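Local coordinates for protein lysine/ornithine decarboxylase (Vibrio vulnificus, PDB 2PLJ) that catalyses the decarboxylation of lysine and ornithine, to cadaverine and putrescine, with pyridoxal phosphate as cofactor, at residues I295-V300 with M385-S390; F256-T261 with P291-C296; F148-L153 with V166-R171; H129-D134 with L153-K158. All coordinates share one frame; numbering follows the deposited sequence.

Contact 1: I295-V300 with M385-S390; sequences ICAPAV and MGAYTS. With P3T ((4-{[(4-aminobutyl)amino]methyl}-5-hydroxy-6-methylpyridin-3-yl)methyl dihydrogen phosphate), chain D.
Val300 lies against Gly386, and its side chain can be followed outward from there. Val300 CB comes to 3.4 Å from Gly386 CA, tighter than usual for two carbons. Val300 CG1 turns to the neighbouring peptide and rests 3.6 Å from Met385 O. With CG1 anti to the backbone N (chi1 175°), CG1 lies against the Met385 carbonyl and CG2 against Gly386 CA. Because Gly386 has no side chain, the carbonyls of Cys296 and Ala297 can come up to it, and its CA-H faces Cys296 O.

Two backbone bonds tie the segments. Gly386 N donates to Ala297 O at 2.9 Å, with a bent angle of 137°. Met385 N donates to Val300 O at 3.0 Å and is straighter. One step on, the methyl of Ala387 is met by two side chains of 295-300. Cys296 SG is 3.6 Å from Ala387 CB, and Ala297 CB is nearly as close. Within 385-390, Thr389 OG1 donates to Met385 O from above the carbonyl plane, which ties the turn across itself.

From within this turn Tyr388 reaches the ligand. One face of its ring lies under P3T CAI, which sits 3.5 Å above the plane and over the ring centre. Tyr388 OH donates to the phosphate oxygen P3T OAF at 2.6 Å. Phe396 of the second subunit packs on Tyr388. The loop after strand 379-382 thus packs where helix 293-296 leads into strand 300-312, joining the beta/alpha barrel to the beta domain and bringing Tyr388 into the cofactor pocket.

Contact 2: F256-T261 with P291-C296; sequences FPVNYT and PGRFIC. With P3T ((4-{[(4-aminobutyl)amino]methyl}-5-hydroxy-6-methylpyridin-3-yl)methyl dihydrogen phosphate), chain D.
Tyr260 and Arg293 make the direct polar link between the segments. Arg293 NH1 donates to Tyr260 OH at 2.8 Å, with an angle of 159° at the hydrogen. The hydroxyl lies in the guanidinium plane, at its edge. The ring and guanidinium planes are 78° apart. The bend of the Arg293 chain at chi3 (-52°) turns the guanidinium so that NH1 meets the hydroxyl. Arg293 NH2 has a salt bridge to Asp334 and a hydrogen bond to Ser217, so the group is held from several sides.

Water carries the next set of bonds. Phe256 O accepts from two waters, and each of them also donates to the phosphate of P3T. The first, on P3T OAC, takes a weak bond from Arg293 NE. The second, on P3T OAE, accepts from Phe294 N at 2.8 Å.

The phosphate is also bound directly by backbone. Gly292 N donates to P3T OAE at 2.8 Å and Arg293 N to P3T OAF at 2.7 Å. The Arg293 amide is the first of helix 293-296 and that of Gly292 lies just before it, a phosphate-binding helix N-terminus in the beta/alpha barrel. The helix dipole would probably favour the anion there. Gly255 N adds a further bond.

Apolar contacts follow. Phe256 CD2 lies 3.9 Å from Pro291 CB, the two side chains side by side. Val258 CG1 touches Phe294 CD1 at 3.7 Å, while CG2 faces Arg293 CD. Of a different kind is a carbonyl oxygen at a ring edge: Pro257 O lies in the plane of the Phe294 ring, 3.4 Å from Phe294 CD1.

Contact 3: F148-L153 with V166-R171; sequences FVVDNL and VELLVR
Phe148 and Val166 cross at about a right angle at one end of this strand pair. Val166 CG1 approaches the ring obliquely, 3.8 Å from Phe148 CE2. The Phe148 CB is touched by Leu168 CD2, also at 3.8 Å. Leu168 touches two neighbours on this face with its two methyls, because its CD1 reaches Val150 CG1 at 4.0 Å. Val150 and Leu168 cross obliquely. Leu168 CG stands anti to the carbonyl carbon (chi1 -56°), and the two methyls then part toward Phe148 and Val150.

The side chains rise from two parallel strands, 148-150 and 167-171, inclined at 41°. They are the two strands of a beta-alpha-beta unit whose helix is 153-157, part of the cofactor-binding beta/alpha barrel. Four backbone bonds join them. Leu169 N donates to Phe148 O at 2.8 Å and Val150 N to Leu169 O at 2.9 Å. Phe148 N to Glu167 O and Arg171 N to Val150 O lie at the two ends.

On the other face Val149 takes the same role. Its CG1 rests 3.7 Å from Arg171 CB, and its CG2 faces Leu169 CB at 4.1 Å. The Arg171 chain is extended from CG to NE and leads away from strand 148-150 to P3T. Asp151 CB meets Arg171 O at 3.6 Å. The Asp151 carboxylate is held by Asn152 ND2 on OD1 and by Gly188 N on OD2.

Contact 4: H129-D134 with L153-K158; sequences HPIKRD and LNELEK
Glu155 OE2 is gripped by two donors of Lys132. Lys132 N donates to Glu155 OE2 at 2.8 Å on the syn side, tilted somewhat from the carboxylate plane. Lys132 NZ closes a salt bridge to Glu155 OE2 at 2.7 Å on the anti side, also tilted. The lysine chain bends at chi3 and chi4 (-70° and -49°), which curls NZ back to the oxygen that its own backbone N binds. Lys132 NZ also donates to His129 O at 2.8 Å, in the carbonyl plane, and to Val149 O on strand 147-150.

Lys158 grips the other oxygen. Its chain runs out extended beyond CG, and Lys158 NZ meets Glu155 OE1 at 2.8 Å from above the carboxylate plane. Lys158 NZ also donates to Lys132 O at 2.7 Å, and to Met307 O of the second subunit. Lys132, Glu155 and Lys158 thus form a salt-bridge network. It ties the loop between strand 125-127 and helix 134-143 to helix 153-157, on the rim of the beta/alpha barrel at the dimer interface. The two ammonium groups would probably stabilise the charged form of the buried Glu155.

Ile131 lies beside the carboxylate, with CD1 3.8 Å from Glu155 OE1. Pro130 O lies against the same side chain, 3.0 Å from Glu155 CD. At the far end a water spans the segments, donating to Asp134 OD1 and to Lys158 O. Tyr162 OH is a further partner of Asp134 OD1.

In the fold
The four contacts form two pairs; contact 1 ties the barrel to the beta domain and the others lie in the barrel. Contacts 1 and 2 have centres 8 Å apart and share Ile295 and Cys296. They touch where Tyr388 CD2 lies 3.6 Å from Arg293 NH2, and both bind the phosphate of the same P3T. Contacts 3 and 4 also have centres 8 Å apart and share Leu153. Leu168 CD1 packs 3.5 Å from Leu156 CD1 between them. The pairs do not touch. Centres of contacts 2 and 3 are about 26 Å apart, and their nearest atoms about 12 Å. Still, the Arg171 side chain of contact 3 comes within about 3 Å of the same P3T, at its ring end.

Contact 1: I295-V300 with M385-S390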
# COMPACT_ATOMS: atom_id res chain seq x y z
N ILE A 295 9.30 0.41 -19.75
CA ILE A 295 10.60 -0.22 -19.61
C ILE A 295 10.59 -1.39 -18.62
O ILE A 295 11.19 -2.46 -18.90
CB ILE A 295 11.70 0.85 -19.25
CG1 ILE A 295 11.98 1.71 -20.50
CG2 ILE A 295 13.04 0.20 -18.83
CD1 ILE A 295 12.80 2.94 -20.18
N CYS A 296 9.93 -1.20 -17.47
CA CYS A 296 10.03 -2.19 -16.37
C CYS A 296 8.89 -3.19 -16.31
O CYS A 296 9.10 -4.30 -15.86
CB CYS A 296 10.20 -1.53 -14.99
SG CYS A 296 8.90 -0.37 -14.61
N ALA A 297 7.69 -2.79 -16.74
CA ALA A 297 6.54 -3.68 -16.47
C ALA A 297 6.73 -5.15 -16.95
O ALA A 297 6.45 -6.08 -16.19
CB ALA A 297 5.21 -3.07 -17.00
N PRO A 298 7.15 -5.34 -18.22
CA PRO A 298 7.24 -6.73 -18.76
C PRO A 298 8.39 -7.53 -18.20
O PRO A 298 8.48 -8.76 -18.43
CB PRO A 298 7.46 -6.49 -20.25
CG PRO A 298 6.94 -5.08 -20.51
CD PRO A 298 7.38 -4.33 -19.27
N ALA A 299 9.28 -6.87 -17.47
CA ALA A 299 10.55 -7.47 -17.07
C ALA A 299 10.46 -8.30 -15.78
O ALA A 299 11.46 -8.94 -15.39
CB ALA A 299 11.64 -6.39 -16.94
N VAL A 300 9.30 -8.31 -15.13
CA VAL A 300 9.19 -9.00 -13.85
C VAL A 300 8.06 -10.02 -13.89
O VAL A 300 6.97 -9.73 -14.41
CB VAL A 300 9.00 -7.99 -12.65
CG1 VAL A 300 8.76 -8.73 -11.33
CG2 VAL A 300 10.21 -7.02 -12.55
N MET A 385 4.55 -7.95 -14.16
CA MET A 385 4.53 -7.56 -12.74
C MET A 385 5.63 -6.56 -12.32
O MET A 385 5.96 -6.43 -11.13
CB MET A 385 4.56 -8.82 -11.84
CG MET A 385 3.27 -9.64 -11.89
SD MET A 385 1.94 -8.74 -11.05
CE MET A 385 2.45 -8.88 -9.35
N GLY A 386 6.17 -5.82 -13.30
CA GLY A 386 7.34 -5.00 -13.01
C GLY A 386 7.05 -3.59 -12.49
O GLY A 386 7.87 -3.02 -11.75
N ALA A 387 5.92 -3.01 -12.90
CA ALA A 387 5.70 -1.59 -12.69
C ALA A 387 4.55 -1.36 -11.69
O ALA A 387 3.48 -1.95 -11.86
CB ALA A 387 5.36 -0.88 -14.04
N TYR A 388 4.78 -0.51 -10.67
CA TYR A 388 3.74 -0.16 -9.67
C TYR A 388 3.18 -1.43 -9.02
O TYR A 388 1.95 -1.62 -8.93
CB TYR A 388 2.63 0.72 -10.30
CG TYR A 388 3.19 1.87 -11.12
CD1 TYR A 388 3.82 2.96 -10.49
CD2 TYR A 388 3.11 1.85 -12.53
CE1 TYR A 388 4.33 4.01 -11.24
CE2 TYR A 388 3.62 2.92 -13.31
CZ TYR A 388 4.26 3.98 -12.65
OH TYR A 388 4.77 5.02 -13.37
N THR A 389 4.11 -2.29 -8.61
CA THR A 389 3.76 -3.55 -7.91
C THR A 389 4.49 -3.56 -6.55
O THR A 389 3.95 -3.03 -5.56
CB THR A 389 4.11 -4.78 -8.82
OG1 THR A 389 5.48 -4.66 -9.27
CG2 THR A 389 3.16 -4.83 -10.04
N SER A 390 5.72 -4.08 -6.52
CA SER A 390 6.57 -4.04 -5.34
C SER A 390 6.82 -2.60 -4.88
O SER A 390 6.91 -2.33 -3.67
CB SER A 390 7.92 -4.71 -5.63
OG SER A 390 8.55 -4.15 -6.76
OAE P3T D . 5.67 5.76 -18.23
PAU P3T D . 4.71 5.75 -16.97
OAF P3T D . 5.25 4.70 -15.88
OAC P3T D . 3.24 5.53 -17.28
OAP P3T D . 4.80 7.15 -16.17
CAM P3T D . 6.12 7.57 -15.62
CAS P3T D . 5.92 9.02 -15.17
CAH P3T D . 6.65 9.95 -15.92
NAO P3T D . 6.56 11.25 -15.64
CAQ P3T D . 5.77 11.72 -14.68
CAA P3T D . 5.70 13.25 -14.44
CAR P3T D . 4.99 10.84 -13.90
OAD P3T D . 4.21 11.34 -12.93
CAT P3T D . 5.05 9.45 -14.15
CAG P3T D . 4.30 8.55 -13.33
NAN P3T D . 3.22 8.98 -12.70
CAL P3T D . 2.35 8.19 -11.78
CAK P3T D . 1.96 6.81 -12.35
CAJ P3T D . 1.15 6.10 -11.23
CAI P3T D . 0.70 4.70 -11.68
NAB P3T D . -0.25 4.09 -10.72

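Contact 2: F256-T261 with P291-C296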
# COMPACT_ATOMS: atom_id res chain seq x y z
N PHE A 256 3.60 5.54 -21.98
CA PHE A 256 3.59 4.58 -23.08
C PHE A 256 3.08 3.27 -22.51
O PHE A 256 3.49 2.87 -21.41
CB PHE A 256 5.01 4.41 -23.64
CG PHE A 256 5.66 5.73 -23.96
CD1 PHE A 256 5.28 6.46 -25.09
CD2 PHE A 256 6.56 6.31 -23.05
CE1 PHE A 256 5.86 7.72 -25.36
CE2 PHE A 256 7.14 7.57 -23.30
CZ PHE A 256 6.78 8.27 -24.47
N PRO A 257 2.14 2.64 -23.22
CA PRO A 257 1.43 1.49 -22.67
C PRO A 257 2.09 0.13 -22.96
O PRO A 257 2.84 -0.02 -23.94
CB PRO A 257 0.06 1.58 -23.38
CG PRO A 257 0.44 2.04 -24.79
CD PRO A 257 1.59 3.06 -24.53
N VAL A 258 1.75 -0.85 -22.13
CA VAL A 258 2.20 -2.23 -22.35
C VAL A 258 1.00 -3.17 -22.26
O VAL A 258 -0.06 -2.81 -21.76
CB VAL A 258 3.26 -2.66 -21.31
CG1 VAL A 258 4.45 -1.74 -21.35
CG2 VAL A 258 2.66 -2.73 -19.92
N ASN A 259 1.19 -4.39 -22.75
CA ASN A 259 0.14 -5.39 -22.72
C ASN A 259 -0.01 -5.96 -21.33
O ASN A 259 0.97 -6.45 -20.77
CB ASN A 259 0.44 -6.53 -23.68
CG ASN A 259 0.45 -6.07 -25.12
OD1 ASN A 259 1.45 -6.21 -25.82
ND2 ASN A 259 -0.62 -5.46 -25.54
N TYR A 260 -1.23 -5.90 -20.81
CA TYR A 260 -1.59 -6.69 -19.62
C TYR A 260 -2.48 -7.83 -20.08
O TYR A 260 -1.99 -8.81 -20.62
CB TYR A 260 -2.25 -5.83 -18.53
CG TYR A 260 -1.22 -4.95 -17.87
CD1 TYR A 260 -0.43 -5.44 -16.81
CD2 TYR A 260 -0.99 -3.65 -18.34
CE1 TYR A 260 0.55 -4.64 -16.21
CE2 TYR A 260 -0.02 -2.84 -17.75
CZ TYR A 260 0.76 -3.33 -16.70
OH TYR A 260 1.73 -2.48 -16.15
N THR A 261 -3.79 -7.71 -19.91
CA THR A 261 -4.68 -8.77 -20.40
C THR A 261 -5.36 -8.39 -21.72
O THR A 261 -6.09 -9.19 -22.28
CB THR A 261 -5.75 -9.18 -19.36
OG1 THR A 261 -6.62 -8.07 -19.11
CG2 THR A 261 -5.08 -9.64 -18.05
N PRO A 291 9.82 7.66 -19.78
CA PRO A 291 9.11 6.38 -19.74
C PRO A 291 9.40 5.66 -18.41
O PRO A 291 10.55 5.67 -17.93
CB PRO A 291 9.70 5.60 -20.93
CG PRO A 291 11.15 6.17 -21.08
CD PRO A 291 10.97 7.65 -20.72
N GLY A 292 8.36 5.08 -17.81
CA GLY A 292 8.53 4.22 -16.63
C GLY A 292 8.04 2.83 -16.95
O GLY A 292 8.84 1.91 -17.28
N ARG A 293 6.71 2.68 -16.90
CA ARG A 293 6.05 1.39 -17.04
C ARG A 293 6.54 0.62 -18.27
O ARG A 293 6.73 -0.59 -18.22
CB ARG A 293 4.54 1.61 -17.16
CG ARG A 293 3.73 0.31 -17.23
CD ARG A 293 2.23 0.60 -17.57
NE ARG A 293 1.60 1.60 -16.69
CZ ARG A 293 0.96 1.30 -15.55
NH1 ARG A 293 0.86 0.03 -15.12
NH2 ARG A 293 0.40 2.28 -14.84
N PHE A 294 6.72 1.34 -19.40
CA PHE A 294 7.04 0.60 -20.62
C PHE A 294 8.35 -0.18 -20.49
O PHE A 294 8.50 -1.28 -20.98
CB PHE A 294 7.11 1.57 -21.83
CG PHE A 294 7.29 0.85 -23.14
CD1 PHE A 294 6.18 0.36 -23.85
CD2 PHE A 294 8.58 0.59 -23.64
CE1 PHE A 294 6.34 -0.36 -25.04
CE2 PHE A 294 8.77 -0.10 -24.85
CZ PHE A 294 7.66 -0.58 -25.56
N ILE A 295 9.30 0.41 -19.75
CA ILE A 295 10.60 -0.22 -19.61
C ILE A 295 10.59 -1.39 -18.62
O ILE A 295 11.19 -2.46 -18.90
CB ILE A 295 11.70 0.85 -19.25
CG1 ILE A 295 11.98 1.71 -20.50
CG2 ILE A 295 13.04 0.20 -18.83
CD1 ILE A 295 12.80 2.94 -20.18
N CYS A 296 9.93 -1.20 -17.47
CA CYS A 296 10.03 -2.19 -16.37
C CYS A 296 8.89 -3.19 -16.31
O CYS A 296 9.10 -4.30 -15.86
CB CYS A 296 10.20 -1.53 -14.99
SG CYS A 296 8.90 -0.37 -14.61
OAE P3T D . 5.67 5.76 -18.23
PAU P3T D . 4.71 5.75 -16.97
OAF P3T D . 5.25 4.70 -15.88
OAC P3T D . 3.24 5.53 -17.28
OAP P3T D . 4.80 7.15 -16.17
CAM P3T D . 6.12 7.57 -15.62
CAS P3T D . 5.92 9.02 -15.17
CAH P3T D . 6.65 9.95 -15.92
NAO P3T D . 6.56 11.25 -15.64
CAQ P3T D . 5.77 11.72 -14.68
CAA P3T D . 5.70 13.25 -14.44
CAR P3T D . 4.99 10.84 -13.90
OAD P3T D . 4.21 11.34 -12.93
CAT P3T D . 5.05 9.45 -14.15
CAG P3T D . 4.30 8.55 -13.33
NAN P3T D . 3.22 8.98 -12.70
CAL P3T D . 2.35 8.19 -11.78
CAK P3T D . 1.96 6.81 -12.35
CAJ P3T D . 1.15 6.10 -11.23
CAI P3T D . 0.70 4.70 -11.68
NAB P3T D . -0.25 4.09 -10.72
O HOH W 1 2.35 3.60 -18.89
O HOH W 2 5.75 3.91 -20.03

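Contact 3: F148-L153 with V166-R171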
# COMPACT_ATOMS: atom_id res chain seq x y z
N PHE A 148 14.62 21.16 -12.94
CA PHE A 148 13.45 20.97 -12.07
C PHE A 148 12.21 21.38 -12.84
O PHE A 148 12.32 22.06 -13.88
CB PHE A 148 13.54 21.81 -10.80
CG PHE A 148 14.69 21.41 -9.91
CD1 PHE A 148 14.52 20.39 -8.95
CD2 PHE A 148 15.94 22.02 -10.05
CE1 PHE A 148 15.57 19.98 -8.14
CE2 PHE A 148 17.00 21.64 -9.24
CZ PHE A 148 16.84 20.61 -8.29
N VAL A 149 11.05 21.00 -12.32
CA VAL A 149 9.77 21.33 -12.96
C VAL A 149 9.01 22.31 -12.08
O VAL A 149 9.01 22.17 -10.83
CB VAL A 149 8.91 20.03 -13.14
CG1 VAL A 149 7.41 20.38 -13.40
CG2 VAL A 149 9.50 19.11 -14.23
N VAL A 150 8.34 23.27 -12.71
CA VAL A 150 7.36 24.10 -12.01
C VAL A 150 6.07 24.13 -12.81
O VAL A 150 6.09 24.02 -14.03
CB VAL A 150 7.87 25.54 -11.75
CG1 VAL A 150 9.12 25.48 -10.86
CG2 VAL A 150 8.14 26.30 -13.06
N ASP A 151 4.95 24.28 -12.11
CA ASP A 151 3.66 24.49 -12.78
C ASP A 151 2.84 25.63 -12.17
O ASP A 151 1.65 25.80 -12.48
CB ASP A 151 2.88 23.18 -12.86
CG ASP A 151 2.24 22.77 -11.52
OD1 ASP A 151 2.35 23.51 -10.50
OD2 ASP A 151 1.62 21.68 -11.51
N ASN A 152 3.48 26.42 -11.31
CA ASN A 152 2.80 27.55 -10.71
C ASN A 152 3.79 28.58 -10.14
O ASN A 152 4.99 28.28 -9.96
CB ASN A 152 1.76 27.06 -9.68
CG ASN A 152 2.39 26.58 -8.38
OD1 ASN A 152 2.89 27.39 -7.60
ND2 ASN A 152 2.34 25.27 -8.12
N LEU A 153 3.28 29.78 -9.87
CA LEU A 153 4.12 30.88 -9.44
C LEU A 153 4.68 30.71 -8.03
O LEU A 153 5.78 31.19 -7.73
CB LEU A 153 3.37 32.21 -9.59
CG LEU A 153 3.20 32.69 -11.04
CD1 LEU A 153 2.25 33.92 -11.15
CD2 LEU A 153 4.55 33.01 -11.72
N VAL A 166 19.99 26.61 -11.51
CA VAL A 166 18.93 25.76 -12.05
C VAL A 166 18.45 26.17 -13.46
O VAL A 166 18.60 27.33 -13.87
CB VAL A 166 17.68 25.73 -11.09
CG1 VAL A 166 18.07 25.26 -9.67
CG2 VAL A 166 16.97 27.09 -11.08
N GLU A 167 17.86 25.21 -14.17
CA GLU A 167 17.03 25.54 -15.33
C GLU A 167 15.72 24.76 -15.19
O GLU A 167 15.73 23.62 -14.73
CB GLU A 167 17.71 25.24 -16.66
CG GLU A 167 18.24 23.81 -16.80
CD GLU A 167 18.97 23.54 -18.12
OE1 GLU A 167 19.13 24.47 -18.93
OE2 GLU A 167 19.41 22.39 -18.32
N LEU A 168 14.61 25.39 -15.55
CA LEU A 168 13.29 24.83 -15.22
C LEU A 168 12.50 24.39 -16.45
O LEU A 168 12.52 25.06 -17.50
CB LEU A 168 12.47 25.89 -14.46
CG LEU A 168 13.11 26.47 -13.19
CD1 LEU A 168 12.18 27.49 -12.59
CD2 LEU A 168 13.42 25.33 -12.21
N LEU A 169 11.78 23.28 -16.30
CA LEU A 169 10.75 22.88 -17.26
C LEU A 169 9.41 23.33 -16.70
O LEU A 169 9.12 23.08 -15.51
CB LEU A 169 10.74 21.35 -17.46
CG LEU A 169 11.98 20.76 -18.15
CD1 LEU A 169 12.03 19.22 -17.95
CD2 LEU A 169 12.03 21.15 -19.62
N VAL A 170 8.59 23.97 -17.54
CA VAL A 170 7.26 24.40 -17.12
C VAL A 170 6.27 23.35 -17.58
O VAL A 170 6.18 23.07 -18.77
CB VAL A 170 6.86 25.79 -17.71
CG1 VAL A 170 5.49 26.18 -17.18
CG2 VAL A 170 7.92 26.84 -17.33
N ARG A 171 5.55 22.75 -16.63
CA ARG A 171 4.69 21.62 -16.93
C ARG A 171 3.29 22.14 -17.22
O ARG A 171 2.72 22.88 -16.40
CB ARG A 171 4.64 20.63 -15.77
CG ARG A 171 3.65 19.48 -16.06
CD ARG A 171 3.86 18.35 -15.08
NE ARG A 171 2.79 17.36 -15.18
CZ ARG A 171 2.70 16.25 -14.43
NH1 ARG A 171 3.65 15.92 -13.57
NH2 ARG A 171 1.63 15.45 -14.57

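Contact 4: H129-D134 with L153-K158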
# COMPACT_ATOMS: atom_id res chain seq x y z
N HIS A 129 9.52 16.39 -9.91
CA HIS A 129 8.39 16.52 -8.99
C HIS A 129 7.96 17.99 -9.03
O HIS A 129 8.80 18.86 -8.76
CB HIS A 129 8.75 16.13 -7.57
CG HIS A 129 7.53 16.00 -6.72
ND1 HIS A 129 7.25 14.88 -5.97
CD2 HIS A 129 6.47 16.83 -6.58
CE1 HIS A 129 6.08 15.06 -5.36
NE2 HIS A 129 5.60 16.23 -5.71
N PRO A 130 6.70 18.28 -9.41
CA PRO A 130 6.33 19.70 -9.51
C PRO A 130 6.24 20.45 -8.19
O PRO A 130 6.27 21.69 -8.21
CB PRO A 130 4.94 19.69 -10.21
CG PRO A 130 4.84 18.31 -10.86
CD PRO A 130 5.60 17.40 -9.86
N ILE A 131 6.16 19.75 -7.06
CA ILE A 131 5.92 20.46 -5.79
C ILE A 131 6.93 20.03 -4.73
O ILE A 131 6.89 18.88 -4.25
CB ILE A 131 4.48 20.22 -5.26
CG1 ILE A 131 3.45 20.59 -6.34
CG2 ILE A 131 4.30 20.99 -3.92
CD1 ILE A 131 3.25 22.09 -6.62
N LYS A 132 7.82 20.96 -4.39
CA LYS A 132 9.01 20.57 -3.67
C LYS A 132 9.22 21.44 -2.45
O LYS A 132 9.01 22.66 -2.48
CB LYS A 132 10.24 20.68 -4.57
CG LYS A 132 10.24 19.76 -5.82
CD LYS A 132 11.28 20.17 -6.90
CE LYS A 132 10.87 21.50 -7.59
NZ LYS A 132 9.43 21.51 -8.07
N ARG A 133 9.68 20.81 -1.36
CA ARG A 133 10.14 21.58 -0.22
C ARG A 133 11.53 22.12 -0.54
O ARG A 133 12.24 21.55 -1.37
CB ARG A 133 10.20 20.69 1.02
CG ARG A 133 8.83 20.12 1.37
CD ARG A 133 8.97 18.94 2.29
NE ARG A 133 9.57 17.83 1.56
CZ ARG A 133 9.55 16.56 1.96
NH1 ARG A 133 8.97 16.24 3.12
NH2 ARG A 133 10.13 15.62 1.22
N ASP A 134 11.93 23.19 0.16
CA ASP A 134 13.26 23.75 -0.06
C ASP A 134 14.32 22.63 0.02
O ASP A 134 15.19 22.54 -0.88
CB ASP A 134 13.57 24.89 0.91
CG ASP A 134 14.91 25.54 0.63
OD1 ASP A 134 15.08 26.09 -0.49
OD2 ASP A 134 15.79 25.47 1.52
N LEU A 153 3.28 29.78 -9.87
CA LEU A 153 4.12 30.88 -9.44
C LEU A 153 4.68 30.71 -8.03
O LEU A 153 5.78 31.19 -7.73
CB LEU A 153 3.37 32.21 -9.59
CG LEU A 153 3.20 32.69 -11.04
CD1 LEU A 153 2.25 33.92 -11.15
CD2 LEU A 153 4.55 33.01 -11.72
N ASN A 154 3.92 30.02 -7.17
CA ASN A 154 4.34 29.72 -5.80
C ASN A 154 5.61 28.85 -5.85
O ASN A 154 6.58 29.10 -5.15
CB ASN A 154 3.20 29.03 -5.07
CG ASN A 154 3.55 28.58 -3.65
OD1 ASN A 154 4.21 27.55 -3.44
ND2 ASN A 154 3.03 29.31 -2.66
N GLU A 155 5.58 27.84 -6.71
CA GLU A 155 6.75 26.99 -6.93
C GLU A 155 7.92 27.78 -7.55
O GLU A 155 9.07 27.65 -7.11
CB GLU A 155 6.39 25.80 -7.80
CG GLU A 155 7.41 24.66 -7.72
CD GLU A 155 7.32 23.88 -6.39
OE1 GLU A 155 6.35 24.12 -5.60
OE2 GLU A 155 8.23 23.05 -6.14
N LEU A 156 7.62 28.59 -8.56
CA LEU A 156 8.67 29.39 -9.21
C LEU A 156 9.45 30.21 -8.17
O LEU A 156 10.69 30.30 -8.23
CB LEU A 156 8.06 30.30 -10.29
CG LEU A 156 9.11 31.13 -11.06
CD1 LEU A 156 10.02 30.21 -11.89
CD2 LEU A 156 8.42 32.22 -11.89
N GLU A 157 8.73 30.82 -7.22
CA GLU A 157 9.33 31.67 -6.18
C GLU A 157 10.42 30.91 -5.41
O GLU A 157 11.42 31.52 -4.98
CB GLU A 157 8.25 32.22 -5.23
CG GLU A 157 8.73 33.26 -4.20
CD GLU A 157 9.39 32.63 -2.94
OE1 GLU A 157 9.33 31.38 -2.74
OE2 GLU A 157 9.98 33.39 -2.15
N LYS A 158 10.22 29.60 -5.23
CA LYS A 158 11.16 28.74 -4.50
C LYS A 158 12.55 28.72 -5.13
O LYS A 158 13.52 28.31 -4.48
CB LYS A 158 10.62 27.30 -4.40
CG LYS A 158 9.27 27.25 -3.73
CD LYS A 158 8.88 25.80 -3.46
CE LYS A 158 7.47 25.75 -2.85
NZ LYS A 158 6.93 24.35 -2.91
O HOH W 3 13.14 27.20 -2.05